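Side-chain contacts in amino acid ABC superfamily ATP binding cassette transporter, binding protein (Streptococcus pneumoniae, PDB 4H5G), which binds L-arginine and probably delivers it to the membrane components of an amino acid ABC importer: residues T227-S230 / Y231-A235; M44-A47 / I48-L52; V218-K221 / L222-G226; D111-K114 / Y115-L118. One frame throughout, in Å; residues are numbered along the deposited sequence.

Contact 1. Residues T227-S230 / Y231-A235; sequences TYQS and YLEKA. With ACT (acetate ion), chain F.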
loop_
_atom_site.group_PDB
_atom_site.type_symbol
_atom_site.label_atom_id
_atom_site.label_comp_id
_atom_site.label_asym_id
_atom_site.label_seq_id
_atom_site.Cartn_x
_atom_site.Cartn_y
_atom_site.Cartn_z
ATOM N N THR A 227 8.368 -9.043 -12.989
ATOM C CA THR A 227 9.182 -7.920 -12.517
ATOM C C THR A 227 8.653 -7.300 -11.233
ATOM O O THR A 227 9.430 -6.833 -10.390
ATOM C CB THR A 227 9.294 -6.835 -13.613
ATOM O OG1 THR A 227 9.729 -7.456 -14.833
ATOM C CG2 THR A 227 10.318 -5.769 -13.223
ATOM N N TYR A 228 7.334 -7.256 -11.073
ATOM C CA TYR A 228 6.810 -6.633 -9.857
ATOM C C TYR A 228 7.196 -7.488 -8.643
ATOM O O TYR A 228 7.648 -6.962 -7.618
ATOM C CB TYR A 228 5.297 -6.337 -9.906
ATOM C CG TYR A 228 4.936 -5.392 -8.772
ATOM C CD1 TYR A 228 5.028 -4.018 -8.933
ATOM C CD2 TYR A 228 4.602 -5.882 -7.519
ATOM C CE1 TYR A 228 4.744 -3.148 -7.878
ATOM C CE2 TYR A 228 4.319 -5.026 -6.456
ATOM C CZ TYR A 228 4.395 -3.665 -6.644
ATOM O OH TYR A 228 4.117 -2.826 -5.577
ATOM N N GLN A 229 7.060 -8.806 -8.776
ATOM C CA GLN A 229 7.561 -9.727 -7.745
ATOM C C GLN A 229 9.043 -9.478 -7.482
ATOM O O GLN A 229 9.468 -9.409 -6.336
ATOM C CB GLN A 229 7.330 -11.190 -8.160
ATOM C CG GLN A 229 7.823 -12.236 -7.145
ATOM C CD GLN A 229 7.079 -12.198 -5.823
ATOM O OE1 GLN A 229 7.658 -12.472 -4.756
ATOM N NE2 GLN A 229 5.791 -11.873 -5.877
ATOM N N SER A 230 9.829 -9.325 -8.543
ATOM C CA SER A 230 11.261 -9.061 -8.365
ATOM C C SER A 230 11.523 -7.733 -7.640
ATOM O O SER A 230 12.443 -7.631 -6.814
ATOM C CB SER A 230 11.991 -9.104 -9.708
ATOM O OG SER A 230 12.023 -10.423 -10.225
ATOM N N TYR A 231 10.729 -6.720 -7.962
ATOM C CA TYR A 231 10.841 -5.413 -7.289
ATOM C C TYR A 231 10.573 -5.548 -5.798
ATOM O O TYR A 231 11.247 -4.921 -4.982
ATOM C CB TYR A 231 9.799 -4.423 -7.834
ATOM C CG TYR A 231 10.021 -3.823 -9.210
ATOM C CD1 TYR A 231 11.262 -3.828 -9.830
ATOM C CD2 TYR A 231 8.957 -3.210 -9.874
ATOM C CE1 TYR A 231 11.427 -3.242 -11.099
ATOM C CE2 TYR A 231 9.115 -2.629 -11.117
ATOM C CZ TYR A 231 10.342 -2.648 -11.722
ATOM O OH TYR A 231 10.461 -2.061 -12.972
ATOM N N LEU A 232 9.554 -6.324 -5.440
ATOM C CA LEU A 232 9.230 -6.531 -4.023
ATOM C C LEU A 232 10.377 -7.224 -3.300
ATOM O O LEU A 232 10.706 -6.881 -2.163
ATOM C CB LEU A 232 7.954 -7.367 -3.875
ATOM C CG LEU A 232 6.636 -6.703 -4.268
ATOM C CD1 LEU A 232 5.561 -7.770 -4.414
ATOM C CD2 LEU A 232 6.203 -5.667 -3.232
ATOM N N GLU A 233 10.980 -8.212 -3.954
ATOM C CA GLU A 233 12.071 -8.936 -3.305
ATOM C C GLU A 233 13.303 -8.058 -3.119
ATOM O O GLU A 233 14.011 -8.157 -2.109
ATOM C CB GLU A 233 12.388 -10.232 -4.070
ATOM C CG GLU A 233 11.187 -11.152 -4.107
ATOM C CD GLU A 233 11.437 -12.433 -4.872
ATOM O OE1 GLU A 233 12.564 -12.625 -5.368
ATOM O OE2 GLU A 233 10.488 -13.242 -4.971
ATOM N N LYS A 234 13.566 -7.180 -4.080
ATOM C CA LYS A 234 14.703 -6.260 -3.966
ATOM C C LYS A 234 14.478 -5.260 -2.851
ATOM O O LYS A 234 15.402 -4.915 -2.104
ATOM C CB LYS A 234 14.887 -5.475 -5.261
ATOM C CG LYS A 234 15.157 -6.317 -6.476
ATOM C CD LYS A 234 16.629 -6.551 -6.693
ATOM C CE LYS A 234 16.870 -7.046 -8.106
ATOM N NZ LYS A 234 16.405 -6.038 -9.097
ATOM N N ALA A 235 13.246 -4.770 -2.765
ATOM C CA ALA A 235 12.891 -3.791 -1.734
ATOM C C ALA A 235 13.121 -4.363 -0.345
ATOM O O ALA A 235 13.527 -3.654 0.577
ATOM C CB ALA A 235 11.428 -3.349 -1.910
HETATM C C ACT F . 14.487 -7.007 -11.953
HETATM O O ACT F . 14.408 -6.209 -10.992
HETATM O OXT ACT F . 14.931 -8.149 -11.695
HETATM C CH3 ACT F . 14.079 -6.615 -13.342
#

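Contact 2. Residues M44-A47 / I48-L52; sequences MAQA and IADEL. With EDO (1,2-ethanediol), chain K.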
loop_
_atom_site.group_PDB
_atom_site.type_symbol
_atom_site.label_atom_id
_atom_site.label_comp_id
_atom_site.label_asym_id
_atom_site.label_seq_id
_atom_site.Cartn_x
_atom_site.Cartn_y
_atom_site.Cartn_z
ATOM N N MET A 44 7.824 0.716 -10.040
ATOM C CA MET A 44 6.773 0.634 -11.062
ATOM C C MET A 44 6.425 2.031 -11.570
ATOM O O MET A 44 6.282 2.242 -12.771
ATOM C CB MET A 44 5.516 -0.038 -10.505
ATOM C CG MET A 44 4.363 -0.078 -11.508
ATOM S SD MET A 44 2.919 -0.920 -10.845
ATOM C CE MET A 44 2.572 0.140 -9.438
ATOM N N ALA A 45 6.316 2.992 -10.654
ATOM C CA ALA A 45 6.004 4.368 -11.059
ATOM C C ALA A 45 7.096 4.904 -11.967
ATOM O O ALA A 45 6.824 5.620 -12.940
ATOM C CB ALA A 45 5.804 5.278 -9.823
ATOM N N GLN A 46 8.338 4.551 -11.658
ATOM C CA GLN A 46 9.459 4.951 -12.495
ATOM C C GLN A 46 9.350 4.343 -13.888
ATOM O O GLN A 46 9.654 5.009 -14.881
ATOM C CB GLN A 46 10.795 4.548 -11.857
ATOM C CG GLN A 46 12.011 5.055 -12.608
ATOM C CD GLN A 46 12.182 6.563 -12.509
ATOM O OE1 GLN A 46 12.258 7.128 -11.410
ATOM N NE2 GLN A 46 12.253 7.225 -13.663
ATOM N N ALA A 47 8.923 3.081 -13.969
ATOM C CA ALA A 47 8.757 2.427 -15.277
ATOM C C ALA A 47 7.692 3.138 -16.112
ATOM O O ALA A 47 7.813 3.246 -17.342
ATOM C CB ALA A 47 8.413 0.938 -15.108
ATOM N N ILE A 48 6.644 3.612 -15.447
ATOM C CA ILE A 48 5.556 4.294 -16.155
ATOM C C ILE A 48 6.061 5.645 -16.672
ATOM O O ILE A 48 5.812 6.025 -17.823
ATOM C CB ILE A 48 4.317 4.478 -15.248
ATOM C CG1 ILE A 48 3.731 3.116 -14.853
ATOM C CG2 ILE A 48 3.244 5.323 -15.965
ATOM C CD1 ILE A 48 2.755 3.193 -13.680
ATOM N N ALA A 49 6.775 6.366 -15.808
ATOM C CA ALA A 49 7.371 7.657 -16.180
ATOM C C ALA A 49 8.327 7.474 -17.343
ATOM O O ALA A 49 8.313 8.263 -18.291
ATOM C CB ALA A 49 8.087 8.300 -14.969
ATOM N N ASP A 50 9.149 6.424 -17.284
ATOM C CA ASP A 50 10.093 6.122 -18.368
ATOM C C ASP A 50 9.387 5.841 -19.690
ATOM O O ASP A 50 9.842 6.255 -20.752
ATOM C CB ASP A 50 10.989 4.913 -18.006
ATOM C CG ASP A 50 11.995 5.223 -16.906
ATOM O OD1 ASP A 50 12.204 6.406 -16.592
ATOM O OD2 ASP A 50 12.587 4.264 -16.359
ATOM N N GLU A 51 8.281 5.114 -19.621
ATOM C CA GLU A 51 7.522 4.794 -20.832
ATOM C C GLU A 51 6.987 6.075 -21.465
ATOM O O GLU A 51 6.985 6.213 -22.687
ATOM C CB GLU A 51 6.360 3.849 -20.497
ATOM C CG GLU A 51 5.648 3.266 -21.709
ATOM C CD GLU A 51 6.465 2.181 -22.400
ATOM O OE1 GLU A 51 7.159 1.412 -21.710
ATOM O OE2 GLU A 51 6.422 2.099 -23.636
ATOM N N LEU A 52 6.555 7.016 -20.626
ATOM C CA LEU A 52 5.992 8.289 -21.100
ATOM C C LEU A 52 7.066 9.277 -21.525
ATOM O O LEU A 52 6.771 10.280 -22.183
ATOM C CB LEU A 52 5.116 8.920 -20.017
ATOM C CG LEU A 52 3.779 8.212 -19.800
ATOM C CD1 LEU A 52 3.142 8.655 -18.486
ATOM C CD2 LEU A 52 2.829 8.485 -20.976
HETATM C C1 EDO K . 7.667 -0.242 -26.568
HETATM O O1 EDO K . 7.044 0.949 -26.064
HETATM C C2 EDO K . 6.917 -1.493 -26.123
HETATM O O2 EDO K . 6.098 -1.999 -27.186
HETATM O O HOH W 1 9.168 1.298 -19.041
#

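Contact 3. Residues V218-K221 / L222-G226; sequences VIQK and LKDEG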
loop_
_atom_site.group_PDB
_atom_site.type_symbol
_atom_site.label_atom_id
_atom_site.label_comp_id
_atom_site.label_asym_id
_atom_site.label_seq_id
_atom_site.Cartn_x
_atom_site.Cartn_y
_atom_site.Cartn_z
ATOM N N VAL A 218 2.416 -0.953 -19.312
ATOM C CA VAL A 218 3.608 -1.127 -18.476
ATOM C C VAL A 218 3.390 -2.235 -17.447
ATOM O O VAL A 218 4.253 -3.105 -17.259
ATOM C CB VAL A 218 3.982 0.189 -17.780
ATOM C CG1 VAL A 218 5.123 -0.027 -16.779
ATOM C CG2 VAL A 218 4.396 1.217 -18.837
ATOM N N ILE A 219 2.230 -2.214 -16.795
ATOM C CA ILE A 219 1.920 -3.225 -15.769
ATOM C C ILE A 219 1.840 -4.627 -16.356
ATOM O O ILE A 219 2.330 -5.594 -15.758
ATOM C CB ILE A 219 0.612 -2.894 -15.012
ATOM C CG1 ILE A 219 0.844 -1.707 -14.077
ATOM C CG2 ILE A 219 0.128 -4.094 -14.192
ATOM C CD1 ILE A 219 -0.441 -1.182 -13.472
ATOM N N GLN A 220 1.243 -4.753 -17.532
ATOM C CA GLN A 220 1.131 -6.085 -18.136
ATOM C C GLN A 220 2.518 -6.639 -18.431
ATOM O O GLN A 220 2.789 -7.833 -18.249
ATOM C CB GLN A 220 0.275 -6.065 -19.412
ATOM C CG GLN A 220 -0.083 -7.476 -19.902
ATOM C CD GLN A 220 -0.923 -8.277 -18.891
ATOM O OE1 GLN A 220 -2.123 -8.025 -18.725
ATOM N NE2 GLN A 220 -0.288 -9.246 -18.211
ATOM N N LYS A 221 3.409 -5.770 -18.886
ATOM C CA LYS A 221 4.776 -6.205 -19.178
ATOM C C LYS A 221 5.509 -6.624 -17.899
ATOM O O LYS A 221 6.225 -7.633 -17.880
ATOM C CB LYS A 221 5.520 -5.080 -19.895
ATOM C CG LYS A 221 7.017 -5.217 -19.882
ATOM C CD LYS A 221 7.492 -6.050 -21.027
ATOM C CE LYS A 221 8.870 -5.576 -21.459
ATOM N NZ LYS A 221 9.215 -6.122 -22.799
ATOM N N LEU A 222 5.324 -5.866 -16.829
ATOM C CA LEU A 222 5.935 -6.219 -15.531
ATOM C C LEU A 222 5.435 -7.575 -15.038
ATOM O O LEU A 222 6.225 -8.426 -14.625
ATOM C CB LEU A 222 5.636 -5.148 -14.473
ATOM C CG LEU A 222 6.201 -3.749 -14.715
ATOM C CD1 LEU A 222 5.644 -2.789 -13.671
ATOM C CD2 LEU A 222 7.723 -3.753 -14.663
ATOM N N LYS A 223 4.123 -7.787 -15.082
ATOM C CA LYS A 223 3.580 -9.070 -14.622
ATOM C C LYS A 223 4.051 -10.215 -15.506
ATOM O O LYS A 223 4.343 -11.310 -15.009
ATOM C CB LYS A 223 2.036 -9.038 -14.559
ATOM C CG LYS A 223 1.470 -8.032 -13.555
ATOM C CD LYS A 223 -0.015 -8.306 -13.278
ATOM C CE LYS A 223 -0.859 -8.054 -14.542
ATOM N NZ LYS A 223 -2.348 -8.116 -14.250
ATOM N N ASP A 224 4.112 -9.979 -16.816
ATOM C CA ASP A 224 4.541 -11.027 -17.745
ATOM C C ASP A 224 5.983 -11.443 -17.506
ATOM O O ASP A 224 6.351 -12.581 -17.745
ATOM C CB ASP A 224 4.381 -10.588 -19.216
ATOM C CG ASP A 224 2.924 -10.514 -19.660
ATOM O OD1 ASP A 224 2.033 -10.853 -18.853
ATOM O OD2 ASP A 224 2.675 -10.122 -20.830
ATOM N N GLU A 225 6.799 -10.519 -17.023
ATOM C CA GLU A 225 8.218 -10.819 -16.846
ATOM C C GLU A 225 8.565 -11.130 -15.388
ATOM O O GLU A 225 9.725 -11.370 -15.056
ATOM C CB GLU A 225 9.083 -9.662 -17.400
ATOM C CG GLU A 225 8.968 -9.528 -18.920
ATOM C CD GLU A 225 9.871 -8.462 -19.535
ATOM O OE1 GLU A 225 10.426 -7.621 -18.800
ATOM O OE2 GLU A 225 10.021 -8.475 -20.777
ATOM N N GLY A 226 7.542 -11.122 -14.533
ATOM C CA GLY A 226 7.708 -11.366 -13.104
ATOM C C GLY A 226 8.376 -10.216 -12.369
ATOM O O GLY A 226 8.874 -10.377 -11.254
HETATM O O HOH W 2 -3.659 -8.346 -16.638
#

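Contact 4. Residues D111-K114 / Y115-L118; sequences DVEK and YKDL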
loop_
_atom_site.group_PDB
_atom_site.type_symbol
_atom_site.label_atom_id
_atom_site.label_comp_id
_atom_site.label_asym_id
_atom_site.label_seq_id
_atom_site.Cartn_x
_atom_site.Cartn_y
_atom_site.Cartn_z
ATOM N N ASP A 111 2.921 -14.056 21.068
ATOM C CA ASP A 111 1.460 -14.125 21.022
ATOM C C ASP A 111 0.919 -14.895 19.829
ATOM O O ASP A 111 -0.294 -14.931 19.619
ATOM C CB ASP A 111 0.856 -12.715 20.987
ATOM C CG ASP A 111 0.922 -12.012 22.323
ATOM O OD1 ASP A 111 1.130 -12.688 23.360
ATOM O OD2 ASP A 111 0.745 -10.773 22.329
ATOM N N VAL A 112 1.801 -15.499 19.044
ATOM C CA VAL A 112 1.349 -16.242 17.866
ATOM C C VAL A 112 0.434 -17.408 18.248
ATOM O O VAL A 112 -0.560 -17.672 17.573
ATOM C CB VAL A 112 2.526 -16.724 17.000
ATOM C CG1 VAL A 112 2.037 -17.616 15.861
ATOM C CG2 VAL A 112 3.282 -15.531 16.439
ATOM N N GLU A 113 0.758 -18.096 19.338
ATOM C CA GLU A 113 -0.064 -19.226 19.771
ATOM C C GLU A 113 -1.375 -18.741 20.357
ATOM O O GLU A 113 -2.358 -19.476 20.431
ATOM C CB GLU A 113 0.688 -20.095 20.785
ATOM C CG GLU A 113 1.836 -20.856 20.179
ATOM C CD GLU A 113 1.407 -21.669 18.976
ATOM O OE1 GLU A 113 0.464 -22.478 19.108
ATOM O OE2 GLU A 113 2.002 -21.485 17.893
ATOM N N LYS A 114 -1.390 -17.479 20.750
ATOM C CA LYS A 114 -2.528 -16.919 21.455
ATOM C C LYS A 114 -3.653 -16.509 20.506
ATOM O O LYS A 114 -4.823 -16.808 20.751
ATOM C CB LYS A 114 -2.057 -15.709 22.249
ATOM C CG LYS A 114 -3.140 -15.001 23.003
ATOM C CD LYS A 114 -2.552 -13.819 23.730
ATOM C CE LYS A 114 -3.591 -13.117 24.558
ATOM N NZ LYS A 114 -2.933 -12.042 25.342
ATOM N N TYR A 115 -3.298 -15.815 19.428
ATOM C CA TYR A 115 -4.292 -15.295 18.489
ATOM C C TYR A 115 -4.529 -16.269 17.356
ATOM O O TYR A 115 -4.126 -16.030 16.223
ATOM C CB TYR A 115 -3.863 -13.918 17.970
ATOM C CG TYR A 115 -3.846 -12.910 19.091
ATOM C CD1 TYR A 115 -4.986 -12.680 19.830
ATOM C CD2 TYR A 115 -2.685 -12.222 19.437
ATOM C CE1 TYR A 115 -4.999 -11.779 20.873
ATOM C CE2 TYR A 115 -2.680 -11.312 20.487
ATOM C CZ TYR A 115 -3.840 -11.094 21.196
ATOM O OH TYR A 115 -3.873 -10.209 22.250
ATOM N N LYS A 116 -5.187 -17.375 17.681
ATOM C CA LYS A 116 -5.444 -18.414 16.692
ATOM C C LYS A 116 -6.776 -18.291 15.985
ATOM O O LYS A 116 -6.952 -18.853 14.909
ATOM C CB LYS A 116 -5.320 -19.796 17.322
ATOM C CG LYS A 116 -3.888 -20.230 17.454
ATOM C CD LYS A 116 -3.759 -21.729 17.396
ATOM C CE LYS A 116 -3.056 -22.206 18.627
ATOM N NZ LYS A 116 -3.646 -21.497 19.778
ATOM N N ASP A 117 -7.721 -17.573 16.585
ATOM C CA ASP A 117 -9.035 -17.420 15.963
ATOM C C ASP A 117 -9.524 -15.987 16.058
ATOM O O ASP A 117 -8.876 -15.146 16.675
ATOM C CB ASP A 117 -10.050 -18.398 16.569
ATOM C CG ASP A 117 -10.426 -18.060 18.014
ATOM O OD1 ASP A 117 -9.732 -17.253 18.677
ATOM O OD2 ASP A 117 -11.427 -18.626 18.492
ATOM N N LEU A 118 -10.659 -15.708 15.433
ATOM C CA LEU A 118 -11.214 -14.363 15.478
ATOM C C LEU A 118 -11.747 -14.002 16.862
ATOM O O LEU A 118 -11.706 -12.836 17.262
ATOM C CB LEU A 118 -12.313 -14.205 14.433
ATOM C CG LEU A 118 -11.844 -14.371 12.991
ATOM C CD1 LEU A 118 -12.923 -13.891 12.034
ATOM C CD2 LEU A 118 -10.550 -13.617 12.776
HETATM O O HOH W 3 -1.612 -10.023 23.776
HETATM O O HOH W 4 -1.653 -16.171 15.567
#

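Contact 1. Residues T227-S230 / Y231-A235
Thr227 and Tyr231, one helical turn apart, make the tight part of this contact. The methyl CG2 of Thr227 sits over a face of the Tyr231 ring, 3.7 Å from the ring centroid, in a CH-pi contact. It gets there because CG2, not OG1, is the branch anti to the backbone N (chi1 of OG1 -52°). Tyr228 packs on the next turn: its CE2 lies 3.6 Å from CG of Leu232, and its side chain crosses that of Tyr231 at about a right angle, CD1 to CD2 4.1 Å. These residues belong to helix 227-235 of a type II periplasmic binding protein fold, and Tyr228, Tyr231 and Leu232 rest on Ala40 of helix 40-52. The buried Tyr228 hydroxyl is hydrogen-bonded to Asp41, and its side chain is about 10 Å from the bound arginine. Backbone bonds run from Tyr231 N to Thr227 O (2.8 Å) and on through Lys234 N to Ser230 O. The looser, solvent side is polar. There, in one of its two conformers, Lys234 bends to bring NZ within 2.8 Å of O of an acetate ion, a tentative hydrogen bond to a probable crystallisation component, while Ser230 CB stays 3.7 Å from acetate OXT.

Contact 2. Residues M44-A47 / I48-L52
Met44 opens the run by accepting a hydrogen bond at its backbone O from Ile48 N, one turn on. Its side chain is extended as far as SD, and CG comes no nearer than 4.2 Å to CD1 of Ile48, a light apolar touch. Ile48 itself leans back over the same carbonyl: CG1, anti to its own carbonyl carbon (chi1 -64°), lies 3.4 Å from Met44 O. Ala45 adds only a methyl, and its O takes Ala49 N in a bond of 3.0 Å. The Ala49 methyl rests 3.6 Å from that oxygen. Both alanines are buried on the face of helix 40-52 that lies on strands 13-18 and 55-60, touching Leu14, Val16 and Leu56, the helix-on-sheet packing of an alpha/beta lobe in the type II periplasmic binding protein fold. Gln46 lies at the edge of that face, still touching Leu56, and is partly exposed. Its chain bends at chi2 (70°) and swings NE2 forward to OD1 of Asp50, 3.0 Å away. The oxygen lies in the plane of the Gln46 amide, yet the donor meets it from above the carboxylate plane, the two planes being 44° apart. Asp50 N also bonds Gln46 O, so side chain and backbone join the same pair. Ala47 ends the segment: its O accepts from Glu51 N and from a water at 2.9 Å, which reaches Glu51 OE1 only weakly. The other carboxylate oxygen, Glu51 OE2, accepts from O1 of an ethanediol, probably from the crystallisation liquor.

Contact 3. Residues V218-K221 / L222-G226
Lys221 and Glu225 form the charged pair of this helix end, a salt bridge with NZ 3.2 Å from OE2, weak as a hydrogen bond. The lysine is bent at chi2 and chi3, so that CD and CE pass close to OE2, CE as close as NZ. Among the polar side chains, Gln220 NE2 donates to Asp224 OD1 at 2.9 Å. The glutamine starts anti to its main-chain nitrogen and then folds at chi2 (62°), which carries the amide along the helix to meet OD1 from above the carboxylate plane, 40° out of it. Its OE1 accepts a hydrogen bond from a water at 2.6 Å, and that water accepts from Lys223 NZ, which also donates to Pro97 O. Apolar contact is slight: Val218 and Leu222 lie side by side, CG1 to CD1 4.2 Å, and Ile219 CG2 brushes CE of Lys223. In the backbone, regular bonds reach Val218 O, Ile219 O and Gln220 O. The bond from Glu225 N to Lys221 O is weak, and the chain leaves the helix in a Schellman motif at Gly226, with the positive phi (72°) that glycine adopts easily. Gly226 is also the N-cap of helix 227-235. The apolar side of helix 209-225 faces inward: Val218 lies on Ala47 and Ile48 of helix 40-52, Leu222 packs against Met44 there and against Thr227 and Tyr231 of helix 227-235, and Ile219 covers the loop at Ser95, Ile96 and Tyr98.

Contact 4. Residues D111-K114 / Y115-L118
A tight turn in the loop between strand 103-108 and helix 118-122 brings Asp111 and Lys114 onto Tyr115, itself the centre of an inverse gamma turn closed by a weak bond from Lys116 N to Lys114 O. Asp111 O accepts two backbone bonds, from Lys114 N and from Tyr115 N (3.1 Å). Lys114 runs fully extended, CG anti to the backbone N (chi1 178°), beside the Tyr115 ring: CG stands over its centre, 4.2 Å from the centroid, in a CH-pi contact, and CD and CE carry on toward the hydroxyl end. Asp111 lies alongside the ring, CB 3.8 Å from CE2, its carboxylate nearly perpendicular to the ring plane. One water ties the three ends together: it donates to Asp111 OD2, accepts from Lys114 NZ, and lies 2.7 Å from Tyr115 OH. A second water donates to both Val112 O and Tyr115 O, bridging the turn from the backbone side. Lys116 curls back, bent at chi3 and chi4, and its NZ is placed near Glu113 O, at a separation too short to be relied on. Glu113 OE1 stays 4.3 Å from Lys116 NZ, beyond a salt bridge. Further on, Asp117 is the N-cap residue of helix 118-122, its side chain capping a backbone N just past the segment and its backbone O bonded to Ser120 OG. Tyr115 is the buried residue of the turn, resting on Val107 of strand 103-108, on Ser120 and Leu121 of helix 118-122, and on the loop residues Ala124 and Asp166.

In the fold
Contacts 1, 2 and 3, all partly buried, form one cluster, while contact 4 stands apart at the surface, its nearest atoms about 22 Å from contact 1 and about 29 Å from the other two. In the cluster, helices 40-52, 209-225 and 227-235 pack together: Met44 CG meets Leu222 CD1 at 3.7 Å, and Tyr231 reaches both. Each of these helices keeps an apolar inner side and a polar outer one. Contacts 2 and 3 share an amide-to-carboxylate bond four residues apart; contact 3 adds a salt bridge, whereas contact 1 relies on ring packing. Contact 4 is a turn held by two backbone bonds to one carbonyl and by bridging waters around a single buried tyrosine.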